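Local structure of cell division protein SepF (Methanobrevibacter smithii, 7AL1) at residues Ile17-Ile22 with Leu41-Leu46; Glu71-Ser76 with Val91-Lys96; Ser36-Leu41 with Ile86-Val91. The protein probably anchors FtsZ to the membrane in archaeal cell division, this chain being the C-terminal SepF domain of the longer protein. One frame throughout, in Å; residues are numbered along the deposited sequence. Where two conformers were deposited one is given.

Contact 1: Ile17-Ile22 with Leu41-Leu46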
ATOM      1  N   ILE A  17      -9.180  -2.184   2.807  1.00 17.85           N
ATOM      2  CA  ILE A  17     -10.583  -1.883   3.106  0.55 18.74           C
ATOM      3  C   ILE A  17     -11.084  -0.831   2.116  1.00 18.01           C
ATOM      4  O   ILE A  17     -10.397   0.182   1.932  1.00 19.01           O
ATOM      5  CB  ILE A  17     -10.685  -1.353   4.556  0.55 18.02           C
ATOM      6  CG1 ILE A  17     -10.040  -2.305   5.593  0.55 16.35           C
ATOM      7  CG2 ILE A  17     -12.129  -1.129   4.967  0.55 18.63           C
ATOM      8  CD1 ILE A  17      -9.893  -1.772   7.064  0.55 20.60           C
ATOM      9  N   ARG A  18     -12.280  -1.030   1.565  1.00 18.68           N
ATOM     10  CA  ARG A  18     -12.998  -0.081   0.714  1.00 17.74           C
ATOM     11  C   ARG A  18     -14.289   0.267   1.455  1.00 18.33           C
ATOM     12  O   ARG A  18     -15.334  -0.390   1.259  1.00 19.28           O
ATOM     13  CB  ARG A  18     -13.270  -0.676  -0.665  1.00 20.08           C
ATOM     14  CG  ARG A  18     -13.965   0.256  -1.599  1.00 20.19           C
ATOM     15  CD  ARG A  18     -13.963  -0.337  -2.998  1.00 25.60           C
ATOM     16  NE  ARG A  18     -14.562   0.536  -3.988  1.00 32.06           N
ATOM     17  CZ  ARG A  18     -15.807   0.422  -4.438  1.00 37.75           C
ATOM     18  NH1 ARG A  18     -16.612  -0.526  -3.964  1.00 35.74           N
ATOM     19  NH2 ARG A  18     -16.247   1.274  -5.359  1.00 38.04           N
ATOM     20  N   PRO A  19     -14.283   1.279   2.334  1.00 16.50           N
ATOM     21  CA  PRO A  19     -15.458   1.485   3.185  1.00 18.07           C
ATOM     22  C   PRO A  19     -16.675   1.908   2.383  1.00 18.84           C
ATOM     23  O   PRO A  19     -16.585   2.670   1.409  1.00 19.32           O
ATOM     24  CB  PRO A  19     -15.039   2.610   4.145  1.00 21.03           C
ATOM     25  CG  PRO A  19     -13.842   3.237   3.520  1.00 26.20           C
ATOM     26  CD  PRO A  19     -13.163   2.150   2.734  1.00 18.14           C
ATOM     27  N   LYS A  20     -17.843   1.454   2.844  1.00 18.39           N
ATOM     28  CA  LYS A  20     -19.120   1.856   2.266  1.00 18.41           C
ATOM     29  C   LYS A  20     -20.021   2.590   3.234  1.00 22.33           C
ATOM     30  O   LYS A  20     -21.003   3.205   2.786  1.00 25.39           O
ATOM     31  CB  LYS A  20     -19.881   0.630   1.748  1.00 23.38           C
ATOM     32  CG  LYS A  20     -19.166  -0.099   0.644  1.00 27.72           C
ATOM     33  CD  LYS A  20     -20.104  -1.077  -0.039  1.00 33.90           C
ATOM     34  CE  LYS A  20     -19.370  -1.868  -1.091  1.00 38.22           C
ATOM     35  NZ  LYS A  20     -20.288  -2.827  -1.763  1.00 56.12           N
ATOM     36  N   THR A  21     -19.717   2.577   4.532  1.00 21.45           N
ATOM     37  CA  THR A  21     -20.556   3.160   5.566  1.00 24.36           C
ATOM     38  C   THR A  21     -19.676   3.896   6.564  1.00 22.47           C
ATOM     39  O   THR A  21     -18.451   3.714   6.595  1.00 20.82           O
ATOM     40  CB  THR A  21     -21.338   2.084   6.325  1.00 27.51           C
ATOM     41  OG1 THR A  21     -20.422   1.246   7.046  1.00 25.62           O
ATOM     42  CG2 THR A  21     -22.141   1.229   5.367  1.00 27.55           C
ATOM     43  N   ILE A  22     -20.322   4.693   7.426  1.00 24.52           N
ATOM     44  CA  ILE A  22     -19.600   5.348   8.517  1.00 24.14           C
ATOM     45  C   ILE A  22     -19.003   4.309   9.464  1.00 23.96           C
ATOM     46  O   ILE A  22     -17.884   4.470   9.981  1.00 22.35           O
ATOM     47  CB  ILE A  22     -20.516   6.327   9.275  1.00 37.12           C
ATOM     48  CG1 ILE A  22     -21.018   7.429   8.335  1.00 55.06           C
ATOM     49  CG2 ILE A  22     -19.770   6.926  10.464  1.00 39.04           C
ATOM     50  CD1 ILE A  22     -21.888   8.486   9.012  1.00 61.17           C
ATOM     51  N   LEU A  41      -6.470   2.046   2.266  1.00 16.95           N
ATOM     52  CA  LEU A  41      -7.849   2.477   2.272  1.00 17.55           C
ATOM     53  C   LEU A  41      -8.216   2.904   0.857  1.00 16.82           C
ATOM     54  O   LEU A  41      -7.506   3.720   0.257  1.00 17.74           O
ATOM     55  CB  LEU A  41      -7.903   3.711   3.201  1.00 20.73           C
ATOM     56  CG  LEU A  41      -9.228   4.350   3.515  1.00 20.04           C
ATOM     57  CD1 LEU A  41     -10.125   3.371   4.163  1.00 26.11           C
ATOM     58  CD2 LEU A  41      -8.999   5.522   4.448  1.00 26.72           C
ATOM     59  N   ASP A  42      -9.335   2.398   0.331  1.00 15.78           N
ATOM     60  CA  ASP A  42      -9.858   2.811  -0.965  1.00 15.96           C
ATOM     61  C   ASP A  42     -11.125   3.635  -0.705  1.00 16.64           C
ATOM     62  O   ASP A  42     -12.151   3.078  -0.316  1.00 17.25           O
ATOM     63  CB  ASP A  42     -10.177   1.617  -1.867  1.00 17.82           C
ATOM     64  CG  ASP A  42     -10.738   2.026  -3.193  1.00 20.94           C
ATOM     65  OD1 ASP A  42     -10.862   3.220  -3.480  1.00 19.50           O
ATOM     66  OD2 ASP A  42     -11.092   1.104  -4.000  1.00 24.72           O
ATOM     67  N   LEU A  43     -11.050   4.954  -0.886  1.00 16.11           N
ATOM     68  CA  LEU A  43     -12.161   5.854  -0.618  1.00 16.86           C
ATOM     69  C   LEU A  43     -13.082   6.067  -1.803  1.00 17.27           C
ATOM     70  O   LEU A  43     -13.971   6.926  -1.742  1.00 17.77           O
ATOM     71  CB  LEU A  43     -11.627   7.218  -0.150  1.00 19.30           C
ATOM     72  CG  LEU A  43     -11.000   7.188   1.246  1.00 18.72           C
ATOM     73  CD1 LEU A  43     -10.553   8.587   1.629  1.00 21.95           C
ATOM     74  CD2 LEU A  43     -12.016   6.706   2.265  1.00 22.03           C
ATOM     75  N   SER A  44     -12.927   5.293  -2.870  1.00 17.81           N
ATOM     76  CA  SER A  44     -13.656   5.583  -4.097  1.00 19.06           C
ATOM     77  C   SER A  44     -15.158   5.384  -3.952  1.00 18.88           C
ATOM     78  O   SER A  44     -15.927   6.091  -4.605  1.00 20.55           O
ATOM     79  CB  SER A  44     -13.129   4.724  -5.258  1.00 20.17           C
ATOM     80  OG  SER A  44     -13.267   3.336  -5.003  1.00 25.30           O
ATOM     81  N   PHE A  45     -15.600   4.405  -3.163  1.00 17.80           N
ATOM     82  CA  PHE A  45     -17.040   4.236  -3.039  1.00 19.23           C
ATOM     83  C   PHE A  45     -17.657   5.430  -2.313  1.00 19.87           C
ATOM     84  O   PHE A  45     -18.685   5.971  -2.746  1.00 19.76           O
ATOM     85  CB  PHE A  45     -17.361   2.937  -2.303  1.00 19.44           C
ATOM     86  CG  PHE A  45     -18.840   2.718  -2.084  1.00 19.63           C
ATOM     87  CD1 PHE A  45     -19.507   3.277  -1.019  1.00 21.87           C
ATOM     88  CD2 PHE A  45     -19.564   1.938  -2.965  1.00 24.01           C
ATOM     89  CE1 PHE A  45     -20.862   3.045  -0.819  1.00 23.83           C
ATOM     90  CE2 PHE A  45     -20.913   1.722  -2.775  1.00 25.37           C
ATOM     91  CZ  PHE A  45     -21.562   2.279  -1.704  1.00 28.15           C
ATOM     92  N   LEU A  46     -17.058   5.835  -1.189  1.00 17.99           N
ATOM     93  CA  LEU A  46     -17.554   7.009  -0.492  1.00 19.03           C
ATOM     94  C   LEU A  46     -17.514   8.234  -1.397  1.00 20.01           C
ATOM     95  O   LEU A  46     -18.464   9.030  -1.429  1.00 20.82           O
ATOM     96  CB  LEU A  46     -16.752   7.251   0.784  1.00 19.25           C
ATOM     97  CG  LEU A  46     -16.776   6.150   1.836  1.00 18.31           C
ATOM     98  CD1 LEU A  46     -16.003   6.578   3.089  1.00 21.20           C
ATOM     99  CD2 LEU A  46     -18.186   5.747   2.221  1.00 22.28           C
TER
HETATM  100  O   HOH W   1     -14.806   3.907  -0.292  1.00 16.84           O
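R18 reaches over the start of helix 44-49 and is held there by three neighbours. Its NE donates to S44 OG at 3.2 Å, with the serine oxygen close to the guanidinium plane and the bond fairly straight (162°). The same NE makes a longer salt bridge to D42 OD2, 3.5 Å away; the two side chains run alongside one another and point the same way, but guanidinium and carboxylate planes are turned 55° apart. F45 CB sits 3.6 Å above the guanidinium plane, over its centre. R18 gets there with CG anti to the backbone N (chi1 -178°) and a chain extended as far as NE.

The F45 ring takes a different partner: K20 CG lies over the middle of one face, 3.8 Å from the centroid, a CH-pi contact. Between R18 and K20 in the sequence, P19 is buried, its CD against L41 CD1 at 3.6 Å and its CG near L46 CD1. P19 O and D42 O each accept from one water, which in turn accepts from L46 N, so the water ties the loop to the first turn of the helix.

Behind this first shell, D42 OD1 accepts from S44 N, an Asx turn that leads into the helix, and also from N82 N. S44 OG, R18's acceptor, is hydrogen-bonded to D80 O as well. At the strand ends D42 N donates to I17 O (2.9 Å), beside the parallel bridge of I17 with L41.

The contact lies where the parallel strands of the beta-alpha-beta unit 13-17, 22-33 and 39-42 end and the chain turns toward helices 22-33 and 44-49: P19 and L46 touch helix 22-33, while L41 and L43 pack on helix 51-68 and strand 81-87.

Contact 2: Glu71-Ser76 with Val91-Lys96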
ATOM      1  N   GLU A  71       0.562   8.334  10.021  1.00 17.53           N
ATOM      2  CA  GLU A  71       0.865   8.905   8.716  1.00 21.27           C
ATOM      3  C   GLU A  71      -0.236   8.524   7.733  1.00 19.62           C
ATOM      4  O   GLU A  71      -0.871   7.491   7.886  1.00 19.92           O
ATOM      5  CB  GLU A  71       2.177   8.322   8.167  1.00 27.32           C
ATOM      6  CG  GLU A  71       3.456   8.625   8.946  1.00 30.27           C
ATOM      7  CD  GLU A  71       4.705   8.069   8.244  1.00 43.43           C
ATOM      8  OE1 GLU A  71       5.051   6.890   8.477  1.00 30.91           O
ATOM      9  OE2 GLU A  71       5.336   8.807   7.451  1.00 42.37           O
ATOM     10  N   ALA A  72      -0.494   9.370   6.740  1.00 19.87           N
ATOM     11  CA  ALA A  72      -1.478   9.041   5.711  1.00 18.85           C
ATOM     12  C   ALA A  72      -0.952   9.573   4.400  1.00 21.38           C
ATOM     13  O   ALA A  72      -0.832  10.794   4.249  1.00 24.50           O
ATOM     14  CB  ALA A  72      -2.844   9.654   6.014  1.00 23.81           C
ATOM     15  N   LEU A  73      -0.662   8.687   3.462  1.00 19.58           N
ATOM     16  CA  LEU A  73       0.018   9.015   2.219  1.00 20.98           C
ATOM     17  C   LEU A  73      -0.838   8.579   1.049  1.00 18.18           C
ATOM     18  O   LEU A  73      -1.221   7.402   0.957  1.00 17.26           O
ATOM     19  CB  LEU A  73       1.383   8.318   2.171  1.00 23.99           C
ATOM     20  CG  LEU A  73       2.260   8.639   0.972  1.00 23.86           C
ATOM     21  CD1 LEU A  73       2.766  10.077   1.034  1.00 27.63           C
ATOM     22  CD2 LEU A  73       3.434   7.674   0.897  1.00 29.63           C
ATOM     23  N   LEU A  74      -1.150   9.512   0.175  1.00 19.53           N
ATOM     24  CA  LEU A  74      -1.874   9.195  -1.034  1.00 18.46           C
ATOM     25  C   LEU A  74      -1.020   8.274  -1.904  1.00 21.81           C
ATOM     26  O   LEU A  74       0.161   8.542  -2.151  1.00 23.52           O
ATOM     27  CB  LEU A  74      -2.172  10.498  -1.768  1.00 21.02           C
ATOM     28  CG  LEU A  74      -2.762  10.305  -3.153  1.00 21.17           C
ATOM     29  CD1 LEU A  74      -4.098   9.627  -3.113  1.00 22.38           C
ATOM     30  CD2 LEU A  74      -2.920  11.668  -3.815  1.00 30.73           C
ATOM     31  N   LEU A  75      -1.620   7.192  -2.391  1.00 18.35           N
ATOM     32  CA  LEU A  75      -0.938   6.287  -3.314  1.00 19.26           C
ATOM     33  C   LEU A  75      -1.356   6.502  -4.761  1.00 18.93           C
ATOM     34  O   LEU A  75      -0.485   6.673  -5.628  1.00 21.19           O
ATOM     35  CB  LEU A  75      -1.198   4.831  -2.907  1.00 17.66           C
ATOM     36  CG  LEU A  75      -0.698   4.401  -1.550  1.00 17.44           C
ATOM     37  CD1 LEU A  75      -1.034   2.955  -1.254  1.00 20.19           C
ATOM     38  CD2 LEU A  75       0.807   4.632  -1.432  1.00 20.04           C
ATOM     39  N   SER A  76      -2.659   6.488  -5.043  1.00 17.83           N
ATOM     40  CA  SER A  76      -3.160   6.600  -6.418  1.00 19.09           C
ATOM     41  C   SER A  76      -4.649   6.942  -6.373  1.00 20.81           C
ATOM     42  O   SER A  76      -5.431   6.247  -5.739  1.00 21.59           O
ATOM     43  CB  SER A  76      -2.944   5.264  -7.130  1.00 20.28           C
ATOM     44  OG  SER A  76      -3.472   5.284  -8.455  1.00 29.46           O
ATOM     45  N   VAL A  91       5.016   2.026  12.628  1.00 21.98           N
ATOM     46  CA  VAL A  91       5.286   1.510  11.293  1.00 24.07           C
ATOM     47  C   VAL A  91       5.577   2.721  10.415  1.00 24.00           C
ATOM     48  O   VAL A  91       4.651   3.437  10.009  1.00 30.40           O
ATOM     49  CB  VAL A  91       4.112   0.696  10.718  1.00 22.78           C
ATOM     50  CG1 VAL A  91       4.428   0.289   9.285  1.00 26.29           C
ATOM     51  CG2 VAL A  91       3.802  -0.508  11.599  1.00 25.89           C
ATOM     52  N   SER A  92       6.850   2.936  10.085  1.00 21.96           N
ATOM     53  CA  SER A  92       7.251   4.100   9.316  1.00 20.03           C
ATOM     54  C   SER A  92       7.160   3.828   7.819  1.00 19.76           C
ATOM     55  O   SER A  92       7.592   2.771   7.348  1.00 21.65           O
ATOM     56  CB  SER A  92       8.714   4.442   9.607  1.00 25.25           C
ATOM     57  OG  SER A  92       8.924   4.732  10.977  1.00 31.87           O
ATOM     58  N   LEU A  93       6.613   4.786   7.072  1.00 18.93           N
ATOM     59  CA  LEU A  93       6.711   4.792   5.621  1.00 19.46           C
ATOM     60  C   LEU A  93       8.060   5.378   5.252  1.00 18.40           C
ATOM     61  O   LEU A  93       8.488   6.381   5.818  1.00 20.86           O
ATOM     62  CB  LEU A  93       5.603   5.658   5.038  1.00 19.91           C
ATOM     63  CG  LEU A  93       4.206   5.219   5.427  1.00 19.15           C
ATOM     64  CD1 LEU A  93       3.195   6.140   4.810  1.00 21.60           C
ATOM     65  CD2 LEU A  93       3.937   3.790   4.984  1.00 24.14           C
ATOM     66  N   VAL A  94       8.738   4.758   4.298  1.00 18.43           N
ATOM     67  CA  VAL A  94      10.077   5.161   3.900  1.00 18.75           C
ATOM     68  C   VAL A  94      10.121   5.155   2.397  1.00 20.42           C
ATOM     69  O   VAL A  94       9.884   4.106   1.789  1.00 20.46           O
ATOM     70  CB  VAL A  94      11.152   4.203   4.443  1.00 19.31           C
ATOM     71  CG1 VAL A  94      12.530   4.613   3.930  1.00 23.49           C
ATOM     72  CG2 VAL A  94      11.125   4.194   5.955  1.00 20.59           C
ATOM     73  N   ARG A  95      10.341   6.303   1.784  1.00 20.62           N
ATOM     74  CA  ARG A  95      10.339   6.376   0.333  1.00 22.10           C
ATOM     75  C   ARG A  95      11.762   6.514  -0.176  1.00 21.67           C
ATOM     76  O   ARG A  95      12.507   7.399   0.249  1.00 27.59           O
ATOM     77  CB  ARG A  95       9.475   7.513  -0.194  1.00 47.90           C
ATOM     78  CG  ARG A  95       9.170   7.320  -1.672  1.00 47.94           C
ATOM     79  CD  ARG A  95       7.975   8.122  -2.093  1.00 36.76           C
ATOM     80  NE  ARG A  95       8.218   9.528  -1.804  1.00 31.08           N
ATOM     81  CZ  ARG A  95       7.268  10.446  -1.745  1.00 32.77           C
ATOM     82  NH1 ARG A  95       7.601  11.683  -1.477  1.00 28.24           N
ATOM     83  NH2 ARG A  95       5.999  10.111  -1.948  1.00 29.65           N
ATOM     84  N   LYS A  96      12.122   5.640  -1.103  1.00 23.38           N
ATOM     85  CA  LYS A  96      13.429   5.646  -1.720  1.00 28.67           C
ATOM     86  C   LYS A  96      13.300   6.228  -3.115  1.00 41.80           C
ATOM     87  O   LYS A  96      14.237   6.831  -3.638  1.00 52.64           O
ATOM     88  CB  LYS A  96      13.962   4.217  -1.768  1.00 31.86           C
ATOM     89  CG  LYS A  96      14.516   3.712  -0.433  1.00 38.93           C
ATOM     90  CD  LYS A  96      15.834   4.390  -0.075  1.00 45.36           C
ATOM     91  CE  LYS A  96      16.386   3.918   1.269  1.00 54.35           C
ATOM     92  NZ  LYS A  96      15.543   4.337   2.422  1.00 57.67           N
ATOM     93  OXT LYS A  96      12.250   6.117  -3.749  1.00 42.44           O
TER
HETATM   94  O   HOH W   2       7.865   7.980   7.959  1.00 26.88           O
HETATM   95  O   HOH W   3       3.890   5.855  10.853  1.00 31.02           O
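The side chains of E71 and L93 pass alongside each other, heading opposite ways, and this pair makes the close part of the contact. L93 N donates to E71 OE1 at 3.0 Å in an almost straight bond (176°), arriving on the syn side of the carboxylate and 16° out of its plane. L93 CG lies 3.6 Å from that same OE1, while L93 CD1 packs on L73 CB at 3.9 Å, with E71 CB also near. In E71, CG stands anti to the carbonyl carbon and the chain runs extended from there, carrying the carboxylate across to a backbone N-H that belongs to no neighbouring strand of its own sheet.

The solvent side is bridged by water rather than packed. One water donates to both E71 OE2 and L93 O, each at 2.7 Å, and a second lies between OE1 and V91 O. Further along the contact is loose: R95 NH2 comes no nearer than 4.4 Å to L73 CD1, and the two strand segments run 38° apart.

Strand 71-78 is an edge of the chain's sheet, bonded to strand 81-87, whose I85 and A87 also touch L93. Strand 92-95 instead forms a parallel ladder with a strand of the second subunit, and L73 packs on L16 of that subunit, so the contact lies at the dimer interface.

Contact 3: Ser36-Leu41 with Ile86-Val91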
ATOM      1  N   SER A  36      -2.945  -1.179  15.750  1.00 19.67           N
ATOM      2  CA  SER A  36      -1.668  -0.766  15.173  1.00 23.00           C
ATOM      3  C   SER A  36      -1.387  -1.493  13.866  1.00 21.52           C
ATOM      4  O   SER A  36      -0.256  -1.899  13.583  1.00 22.57           O
ATOM      5  CB  SER A  36      -0.522  -0.913  16.173  1.00 24.91           C
ATOM      6  OG  SER A  36      -0.604   0.081  17.182  1.00 29.73           O
ATOM      7  N   ASN A  37      -2.419  -1.625  13.029  1.00 19.55           N
ATOM      8  CA  ASN A  37      -2.259  -2.209  11.706  1.00 18.88           C
ATOM      9  C   ASN A  37      -2.305  -1.114  10.648  1.00 16.62           C
ATOM     10  O   ASN A  37      -3.226  -0.283  10.682  1.00 18.52           O
ATOM     11  CB  ASN A  37      -3.384  -3.188  11.421  1.00 19.67           C
ATOM     12  CG  ASN A  37      -3.253  -4.469  12.174  1.00 22.57           C
ATOM     13  OD1 ASN A  37      -2.139  -4.867  12.526  1.00 23.39           O
ATOM     14  ND2 ASN A  37      -4.372  -5.136  12.410  1.00 23.29           N
ATOM     15  N   PRO A  38      -1.360  -1.043   9.725  1.00 15.70           N
ATOM     16  CA  PRO A  38      -1.536  -0.171   8.565  1.00 14.73           C
ATOM     17  C   PRO A  38      -2.784  -0.561   7.795  1.00 17.16           C
ATOM     18  O   PRO A  38      -3.192  -1.730   7.770  1.00 15.86           O
ATOM     19  CB  PRO A  38      -0.276  -0.442   7.733  1.00 17.09           C
ATOM     20  CG  PRO A  38       0.705  -1.043   8.685  1.00 18.49           C
ATOM     21  CD  PRO A  38      -0.113  -1.828   9.668  1.00 16.25           C
ATOM     22  N   VAL A  39      -3.386   0.425   7.142  1.00 17.11           N
ATOM     23  CA  VAL A  39      -4.573   0.209   6.328  1.00 16.34           C
ATOM     24  C   VAL A  39      -4.340   0.823   4.965  1.00 16.01           C
ATOM     25  O   VAL A  39      -3.977   2.002   4.855  1.00 16.96           O
ATOM     26  CB  VAL A  39      -5.844   0.798   6.978  1.00 17.40           C
ATOM     27  CG1 VAL A  39      -7.052   0.620   6.049  1.00 18.87           C
ATOM     28  CG2 VAL A  39      -6.099   0.160   8.327  1.00 18.60           C
ATOM     29  N   ILE A  40      -4.506   0.032   3.924  1.00 16.50           N
ATOM     30  CA  ILE A  40      -4.593   0.553   2.558  1.00 16.06           C
ATOM     31  C   ILE A  40      -6.072   0.781   2.286  1.00 15.45           C
ATOM     32  O   ILE A  40      -6.850  -0.172   2.183  1.00 16.29           O
ATOM     33  CB  ILE A  40      -3.937  -0.370   1.526  1.00 17.83           C
ATOM     34  CG1 ILE A  40      -2.430  -0.495   1.825  1.00 20.05           C
ATOM     35  CG2 ILE A  40      -4.186   0.195   0.142  1.00 19.55           C
ATOM     36  CD1 ILE A  40      -1.715  -1.579   1.027  1.00 25.09           C
ATOM     37  N   LEU A  41      -6.470   2.046   2.266  1.00 16.95           N
ATOM     38  CA  LEU A  41      -7.849   2.477   2.272  1.00 17.55           C
ATOM     39  C   LEU A  41      -8.216   2.904   0.857  1.00 16.82           C
ATOM     40  O   LEU A  41      -7.506   3.720   0.257  1.00 17.74           O
ATOM     41  CB  LEU A  41      -7.903   3.711   3.201  1.00 20.73           C
ATOM     42  CG  LEU A  41      -9.228   4.350   3.515  1.00 20.04           C
ATOM     43  CD1 LEU A  41     -10.125   3.371   4.163  1.00 26.11           C
ATOM     44  CD2 LEU A  41      -8.999   5.522   4.448  1.00 26.72           C
ATOM     45  N   ILE A  86      -2.610   4.427   5.421  0.62 17.02           N
ATOM     46  CA  ILE A  86      -2.525   4.991   6.758  0.62 14.71           C
ATOM     47  C   ILE A  86      -1.636   4.083   7.589  0.62 16.66           C
ATOM     48  O   ILE A  86      -1.956   2.910   7.792  0.62 17.14           O
ATOM     49  CB  ILE A  86      -3.913   5.116   7.407  0.62 17.27           C
ATOM     50  CG1 ILE A  86      -4.821   5.985   6.547  0.62 16.52           C
ATOM     51  CG2 ILE A  86      -3.784   5.663   8.831  0.62 17.10           C
ATOM     52  CD1 ILE A  86      -6.260   5.844   6.912  0.62 19.63           C
ATOM     53  N   ALA A  87      -0.547   4.624   8.114  1.00 17.67           N
ATOM     54  CA  ALA A  87       0.395   3.848   8.891  1.00 18.44           C
ATOM     55  C   ALA A  87       0.340   4.297  10.336  1.00 18.59           C
ATOM     56  O   ALA A  87       0.442   5.496  10.608  1.00 19.35           O
ATOM     57  CB  ALA A  87       1.807   4.052   8.350  1.00 19.48           C
ATOM     58  N   PRO A  88       0.174   3.383  11.276  1.00 18.10           N
ATOM     59  CA  PRO A  88       0.175   3.762  12.688  1.00 18.53           C
ATOM     60  C   PRO A  88       1.560   4.180  13.142  1.00 19.00           C
ATOM     61  O   PRO A  88       2.573   3.762  12.584  1.00 22.02           O
ATOM     62  CB  PRO A  88      -0.234   2.466  13.391  1.00 21.17           C
ATOM     63  CG  PRO A  88       0.354   1.383  12.503  1.00 21.28           C
ATOM     64  CD  PRO A  88       0.108   1.916  11.100  1.00 20.71           C
ATOM     65  N   LYS A  89       1.603   5.003  14.180  1.00 21.08           N
ATOM     66  CA  LYS A  89       2.885   5.245  14.826  1.00 24.71           C
ATOM     67  C   LYS A  89       3.523   3.905  15.177  1.00 25.31           C
ATOM     68  O   LYS A  89       2.866   3.025  15.730  1.00 24.20           O
ATOM     69  CB  LYS A  89       2.668   6.075  16.085  1.00 33.40           C
ATOM     70  CG  LYS A  89       3.921   6.815  16.531  1.00 48.88           C
ATOM     71  CD  LYS A  89       3.652   7.727  17.717  1.00 59.90           C
ATOM     72  CE  LYS A  89       4.892   8.527  18.093  1.00 62.72           C
ATOM     73  NZ  LYS A  89       4.585   9.527  19.156  1.00 59.83           N
ATOM     74  N   GLY A  90       4.785   3.726  14.792  1.00 25.73           N
ATOM     75  CA  GLY A  90       5.489   2.479  14.977  1.00 25.69           C
ATOM     76  C   GLY A  90       5.725   1.692  13.704  1.00 25.37           C
ATOM     77  O   GLY A  90       6.543   0.762  13.701  1.00 28.51           O
ATOM     78  N   VAL A  91       5.016   2.026  12.628  1.00 21.98           N
ATOM     79  CA  VAL A  91       5.286   1.510  11.293  1.00 24.07           C
ATOM     80  C   VAL A  91       5.577   2.721  10.415  1.00 24.00           C
ATOM     81  O   VAL A  91       4.651   3.437  10.009  1.00 30.40           O
ATOM     82  CB  VAL A  91       4.112   0.696  10.718  1.00 22.78           C
ATOM     83  CG1 VAL A  91       4.428   0.289   9.285  1.00 26.29           C
ATOM     84  CG2 VAL A  91       3.802  -0.508  11.599  1.00 25.89           C
TER
HETATM   85  O   HOH W   4       0.543   2.586  16.977  1.00 29.56           O
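V39 and I86 form an antiparallel hydrogen-bonded pair: V39 N donates to I86 O at 2.9 Å, and I86 N returns the bond to V39 O at 2.8 Å. Just before it, P38 has no N-H to offer and instead sets its CA 3.2 Å from I86 O. Beyond A87 the second segment leaves the ladder in a type II turn from P88 to V91, closed by V91 N to P88 O; G90 is its third residue, with a phi of 108° at which a CB would jam against K89 O.

Two prolines meet where the strands part. P88 CD lies 3.6 Å from P38 N and 3.9 Å from P38 CG, the rings crossing obliquely, while P88 CG reaches S36 O at 3.5 Å. V91 CG1, anti to its backbone N (chi1 175°), touches P38 CG at 4.0 Å, the two side chains crossing at about a right angle. An alanine at P88 would probably open a gap beside the P38 ring and S36 O, where CG and CD had packed. At the other end, in the conformer given, L41 CD2 meets I86 CD1 at 3.7 Å. On the solvent side a water links S36 OG to K89 O.

V39 and I86 both touch V32 of helix 22-33, and I86 continues onto I61 and M64 of helix 51-68. P38 and V91 lie at the border with the second subunit, packing on its I14.

Overall arrangement
All three contacts reach one mixed sheet, though strand 92-95 of contact 2 pairs with the second subunit instead. Contacts 1 and 3 share L41 and use opposite ends of strand 39-42, their centres about 16 Å apart; I17 N and I40 O, at 3.1 Å, probably make a hydrogen bond between them. Contacts 2 and 3 are closer, with centres about 9 Å apart: they share V91, and E71 O lies 2.9 Å from A87 N, a probable hydrogen bond of the neighbouring strands. Contacts 1 and 2 do not touch; their centres are about 19 Å apart, on opposite sides of the chain's centre. Contacts 2 and 3 both border the second subunit, which contact 1 reaches only through I17.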